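Local coordinates for mandelate racemase/muconate lactonizing enzyme family protein (Sulfitobacter sp. NAS-14.1, PDB 3T4W) that probably catalyses abstraction of a proton next to a substrate carboxylate, as in the enolase superfamily, its own substrate being unknown, at residues E145-Y150 and P351-C356; L243-A248 and R272-P277. All coordinates share one frame; numbering follows the deposited sequence.

Interaction 1 (E145-Y150 and P351-C356); sequences ERVRGY and PNILMC
Met355 sets its thioether sulfur against the Tyr150 ring of strand 146-152. SD stands 4.4 Å from the centroid of that ring and 47° off its normal, an oblique Met-aromatic contact whose nearest ring atom is CD1. With chi1 at 50°, Met355 CG lies between its backbone N and carbonyl carbon, and the chain bends at chi3; the model places CE over one face of the Arg148 guanidinium, too close for that position to be trusted. The backbone register is firmer: Cys356 N donates to Arg148 O at 2.9 Å, and Tyr150 N to Cys356 O at 3.0 Å. This parallel bridge, with Gly149 opposite Cys356, joins the first and last parallel strands of an enolase-type (beta/alpha)7beta barrel and so closes it. On the sheet face that carries the Cys356 side chain, Val147 CG1 meets Cys356 SG at 3.8 Å, with Ala347 of helix 337-349 against both. Extended Arg148 reaches Asp226 in a salt bridge and Thr184 in a hydrogen bond; a leucine here would probably leave the Asp226 carboxylate without its charged mate. Tyr150 OH is hydrogen-bonded to Lys187 NZ.

Interaction 2 (L243-A248 and R272-P277); sequences LGNAIA and RAVPIP
Gly244, in the last turns of helix 237-247, meets Val274 and Ile276: its CA lies 4.3 Å from Val274 CG1, and the delta methyl of Ile276 lies beside its carbonyl, modelled too close for the spacing to be read. A side chain on Gly244 would point toward the other segment, so its absence lets Val274 and Ile276 come near the helix backbone. Asn245 comes next, its CG beside the backbone N and anti to the carbonyl carbon (chi1 -77°), a turn that carries the amide to the end of helix 264-273. There OD1 lies 3.6 Å from Pro275 CD, the two side chains crossing at about a right angle, and 3.5 Å from Ala273 O. Ile247 adds a looser touch, CG1 to Ile276 CD1 at 4.4 Å. Ala248 points its methyl at the second segment, where CB meets Pro275 CG at 3.9 Å and Ile276 CD1 at 4.2 Å. The contact thus joins the ends of two successive helices of the barrel's outer layer, near the loops that lead into strands 254-256 and 278-280. It also lies at subunit boundaries: Pro275 packs on Asn245 of the second subunit, and Asn245 on Pro275 of the fourth. As modelled, Asn245 OD1 and Ala273 O cannot bond each other and Asn245 ND2 stays 3.8 Å from Ala273 O; no directional bond across the segments fixes the amide, and the fit rests mainly on carbon packing.

How the interactions relate
The centres of interactions 1 and 2 are about 24 Å apart, and their nearest atoms about 8 Å, without touching. Along the chain, 145-150 comes first, 243-248 and 272-277 follow, and 351-356 comes last, so the local pairing of interaction 2 falls within the long span whose ends interaction 1 brings together. One sheet relates them: strand 146-152 pairs with 356-358 in interaction 1, while interaction 2 joins helices 237-247 and 264-273, which flank strand 254-256 in sequence. One therefore closes the barrel wall and the other packs neighbouring units of its helical layer. Both also reach the second subunit, so barrel and assembly meet at each.

Interaction 1 (E145-Y150 and P351-C356)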
loop_
_atom_site.group_PDB
_atom_site.type_symbol
_atom_site.label_atom_id
_atom_site.label_comp_id
_atom_site.label_asym_id
_atom_site.label_seq_id
_atom_site.Cartn_x
_atom_site.Cartn_y
_atom_site.Cartn_z
ATOM N N GLU A 145 -19.073 -0.719 36.974
ATOM C CA GLU A 145 -19.252 -0.864 38.410
ATOM C C GLU A 145 -18.090 -1.658 39.001
ATOM O O GLU A 145 -17.598 -1.346 40.086
ATOM C CB GLU A 145 -20.602 -1.510 38.733
ATOM C CG GLU A 145 -21.768 -0.792 38.068
ATOM C CD GLU A 145 -23.100 -1.047 38.749
ATOM O OE1 GLU A 145 -24.149 -0.770 38.123
ATOM O OE2 GLU A 145 -23.101 -1.517 39.906
ATOM N N ARG A 146 -17.646 -2.671 38.269
ATOM C CA ARG A 146 -16.523 -3.492 38.694
ATOM C C ARG A 146 -15.520 -3.624 37.562
ATOM O O ARG A 146 -15.846 -3.405 36.394
ATOM C CB ARG A 146 -17.002 -4.881 39.107
ATOM C CG ARG A 146 -17.735 -4.910 40.418
ATOM C CD ARG A 146 -18.713 -6.079 40.476
ATOM N NE ARG A 146 -18.069 -7.344 40.813
ATOM C CZ ARG A 146 -17.811 -8.310 39.937
ATOM N NH1 ARG A 146 -17.225 -9.433 40.342
ATOM N NH2 ARG A 146 -18.139 -8.155 38.660
ATOM N N VAL A 147 -14.297 -3.991 37.911
ATOM C CA VAL A 147 -13.256 -4.163 36.917
ATOM C C VAL A 147 -12.592 -5.526 37.073
ATOM O O VAL A 147 -12.216 -5.934 38.177
ATOM C CB VAL A 147 -12.203 -3.043 37.003
ATOM C CG1 VAL A 147 -11.019 -3.341 36.076
ATOM C CG2 VAL A 147 -12.841 -1.704 36.667
ATOM N N ARG A 148 -12.485 -6.232 35.956
ATOM C CA ARG A 148 -11.834 -7.526 35.898
ATOM C C ARG A 148 -10.363 -7.359 36.248
ATOM O O ARG A 148 -9.696 -6.441 35.765
ATOM C CB ARG A 148 -11.981 -8.103 34.490
ATOM C CG ARG A 148 -11.802 -9.598 34.387
ATOM C CD ARG A 148 -11.972 -10.043 32.940
ATOM N NE ARG A 148 -11.408 -11.368 32.719
ATOM C CZ ARG A 148 -11.255 -11.938 31.528
ATOM N NH1 ARG A 148 -11.617 -11.297 30.424
ATOM N NH2 ARG A 148 -10.723 -13.149 31.445
ATOM N N GLY A 149 -9.860 -8.239 37.104
ATOM C CA GLY A 149 -8.470 -8.185 37.494
ATOM C C GLY A 149 -7.698 -9.399 37.027
ATOM O O GLY A 149 -8.277 -10.428 36.680
ATOM N N TYR A 150 -6.380 -9.274 37.000
ATOM C CA TYR A 150 -5.537 -10.439 36.806
ATOM C C TYR A 150 -4.267 -10.316 37.622
ATOM O O TYR A 150 -3.878 -9.217 38.018
ATOM C CB TYR A 150 -5.218 -10.661 35.327
ATOM C CG TYR A 150 -4.172 -9.746 34.723
ATOM C CD1 TYR A 150 -4.524 -8.513 34.192
ATOM C CD2 TYR A 150 -2.844 -10.136 34.644
ATOM C CE1 TYR A 150 -3.575 -7.680 33.616
ATOM C CE2 TYR A 150 -1.891 -9.317 34.068
ATOM C CZ TYR A 150 -2.261 -8.090 33.555
ATOM O OH TYR A 150 -1.313 -7.270 32.985
ATOM N N PRO A 351 -15.269 2.413 28.414
ATOM C CA PRO A 351 -16.076 1.280 27.952
ATOM C C PRO A 351 -15.190 0.140 27.452
ATOM O O PRO A 351 -15.557 -1.025 27.585
ATOM C CB PRO A 351 -16.882 1.882 26.789
ATOM C CG PRO A 351 -16.055 3.049 26.339
ATOM C CD PRO A 351 -15.545 3.626 27.630
ATOM N N ASN A 352 -14.034 0.479 26.891
ATOM C CA ASN A 352 -13.165 -0.517 26.276
ATOM C C ASN A 352 -12.035 -1.006 27.176
ATOM O O ASN A 352 -10.871 -1.076 26.760
ATOM C CB ASN A 352 -12.598 -0.000 24.950
ATOM C CG ASN A 352 -11.730 1.230 25.122
ATOM O OD1 ASN A 352 -12.068 2.141 25.876
ATOM N ND2 ASN A 352 -10.606 1.267 24.408
ATOM N N ILE A 353 -12.387 -1.351 28.408
ATOM C CA ILE A 353 -11.438 -1.916 29.356
ATOM C C ILE A 353 -11.416 -3.433 29.228
ATOM O O ILE A 353 -12.468 -4.070 29.117
ATOM C CB ILE A 353 -11.827 -1.567 30.800
ATOM C CG1 ILE A 353 -10.892 -2.264 31.792
ATOM C CG2 ILE A 353 -13.271 -1.954 31.061
ATOM C CD1 ILE A 353 -9.556 -1.575 31.961
ATOM N N LEU A 354 -10.221 -4.011 29.239
ATOM C CA LEU A 354 -10.088 -5.464 29.244
ATOM C C LEU A 354 -9.950 -5.992 30.671
ATOM O O LEU A 354 -10.806 -6.728 31.161
ATOM C CB LEU A 354 -8.889 -5.902 28.403
ATOM C CG LEU A 354 -8.544 -7.394 28.456
ATOM C CD1 LEU A 354 -9.787 -8.236 28.297
ATOM C CD2 LEU A 354 -7.513 -7.752 27.391
ATOM N N MET A 355 -8.862 -5.615 31.330
ATOM C CA MET A 355 -8.613 -6.040 32.701
ATOM C C MET A 355 -7.465 -5.238 33.294
ATOM O O MET A 355 -6.683 -4.628 32.568
ATOM C CB MET A 355 -8.301 -7.539 32.759
ATOM C CG MET A 355 -7.235 -7.993 31.768
ATOM S SD MET A 355 -6.901 -9.768 31.859
ATOM C CE MET A 355 -8.562 -10.418 31.726
ATOM N N CYS A 356 -7.372 -5.246 34.615
ATOM C CA CYS A 356 -6.327 -4.522 35.319
ATOM C C CYS A 356 -5.325 -5.477 35.956
ATOM O O CYS A 356 -5.710 -6.416 36.663
ATOM C CB CYS A 356 -6.945 -3.636 36.400
ATOM S SG CYS A 356 -7.443 -2.009 35.822
#

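Interaction 2 (L243-A248 and R272-P277)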
loop_
_atom_site.group_PDB
_atom_site.type_symbol
_atom_site.label_atom_id
_atom_site.label_comp_id
_atom_site.label_asym_id
_atom_site.label_seq_id
_atom_site.Cartn_x
_atom_site.Cartn_y
_atom_site.Cartn_z
ATOM N N LEU A 243 8.084 -18.568 18.615
ATOM C CA LEU A 243 7.511 -18.834 19.933
ATOM C C LEU A 243 5.984 -18.766 19.890
ATOM O O LEU A 243 5.298 -19.677 20.347
ATOM C CB LEU A 243 8.064 -17.861 20.981
ATOM C CG LEU A 243 7.547 -18.015 22.417
ATOM C CD1 LEU A 243 7.842 -19.399 22.962
ATOM C CD2 LEU A 243 8.140 -16.952 23.332
ATOM N N GLY A 244 5.460 -17.682 19.326
ATOM C CA GLY A 244 4.026 -17.475 19.241
ATOM C C GLY A 244 3.281 -18.632 18.612
ATOM O O GLY A 244 2.237 -19.049 19.101
ATOM N N ASN A 245 3.821 -19.162 17.525
ATOM C CA ASN A 245 3.174 -20.269 16.846
ATOM C C ASN A 245 3.225 -21.560 17.653
ATOM O O ASN A 245 2.404 -22.462 17.452
ATOM C CB ASN A 245 3.792 -20.486 15.467
ATOM C CG ASN A 245 3.323 -19.469 14.459
ATOM O OD1 ASN A 245 2.151 -19.074 14.453
ATOM N ND2 ASN A 245 4.235 -19.035 13.594
ATOM N N ALA A 246 4.196 -21.652 18.553
ATOM C CA ALA A 246 4.371 -22.855 19.357
ATOM C C ALA A 246 3.393 -22.902 20.529
ATOM O O ALA A 246 2.974 -23.983 20.936
ATOM C CB ALA A 246 5.809 -22.981 19.846
ATOM N N ILE A 247 3.016 -21.738 21.056
ATOM C CA ILE A 247 2.070 -21.684 22.175
ATOM C C ILE A 247 0.618 -21.407 21.737
ATOM O O ILE A 247 -0.304 -21.399 22.562
ATOM C CB ILE A 247 2.487 -20.644 23.219
ATOM C CG1 ILE A 247 2.439 -19.242 22.609
ATOM C CG2 ILE A 247 3.873 -20.972 23.784
ATOM C CD1 ILE A 247 3.009 -18.176 23.500
ATOM N N ALA A 248 0.413 -21.191 20.442
ATOM C CA ALA A 248 -0.924 -20.880 19.931
ATOM C C ALA A 248 -1.960 -21.969 20.228
ATOM O O ALA A 248 -3.124 -21.668 20.470
ATOM C CB ALA A 248 -0.870 -20.581 18.444
ATOM N N ARG A 272 0.807 -10.095 12.550
ATOM C CA ARG A 272 0.229 -10.684 11.352
ATOM C C ARG A 272 0.597 -12.160 11.168
ATOM O O ARG A 272 -0.078 -12.878 10.431
ATOM C CB ARG A 272 0.610 -9.880 10.106
ATOM C CG ARG A 272 0.112 -8.443 10.141
ATOM C CD ARG A 272 0.282 -7.765 8.789
ATOM N NE ARG A 272 1.683 -7.536 8.451
ATOM C CZ ARG A 272 2.351 -6.429 8.757
ATOM N NH1 ARG A 272 1.750 -5.445 9.420
ATOM N NH2 ARG A 272 3.624 -6.309 8.408
ATOM N N ALA A 273 1.648 -12.617 11.843
ATOM C CA ALA A 273 2.180 -13.950 11.562
ATOM C C ALA A 273 1.783 -15.008 12.597
ATOM O O ALA A 273 2.047 -16.198 12.404
ATOM C CB ALA A 273 3.705 -13.894 11.397
ATOM N N VAL A 274 1.158 -14.571 13.685
ATOM C CA VAL A 274 0.743 -15.462 14.761
ATOM C C VAL A 274 -0.754 -15.287 15.007
ATOM O O VAL A 274 -1.305 -14.215 14.758
ATOM C CB VAL A 274 1.521 -15.176 16.086
ATOM C CG1 VAL A 274 3.034 -15.106 15.839
ATOM C CG2 VAL A 274 1.025 -13.891 16.750
ATOM N N PRO A 275 -1.426 -16.343 15.484
ATOM C CA PRO A 275 -2.866 -16.259 15.758
ATOM C C PRO A 275 -3.195 -15.513 17.054
ATOM O O PRO A 275 -4.349 -15.121 17.226
ATOM C CB PRO A 275 -3.289 -17.728 15.902
ATOM C CG PRO A 275 -2.143 -18.534 15.393
ATOM C CD PRO A 275 -0.921 -17.710 15.643
ATOM N N ILE A 276 -2.217 -15.324 17.942
ATOM C CA ILE A 276 -2.485 -14.697 19.241
ATOM C C ILE A 276 -2.592 -13.176 19.150
ATOM O O ILE A 276 -1.790 -12.522 18.484
ATOM C CB ILE A 276 -1.408 -15.049 20.309
ATOM C CG1 ILE A 276 -1.018 -16.521 20.241
ATOM C CG2 ILE A 276 -1.865 -14.675 21.717
ATOM C CD1 ILE A 276 0.351 -16.722 19.649
ATOM N N PRO A 277 -3.595 -12.603 19.830
ATOM C CA PRO A 277 -3.652 -11.147 19.957
ATOM C C PRO A 277 -2.381 -10.636 20.631
ATOM O O PRO A 277 -1.930 -11.210 21.628
ATOM C CB PRO A 277 -4.854 -10.925 20.881
ATOM C CG PRO A 277 -5.697 -12.158 20.708
ATOM C CD PRO A 277 -4.724 -13.270 20.501
#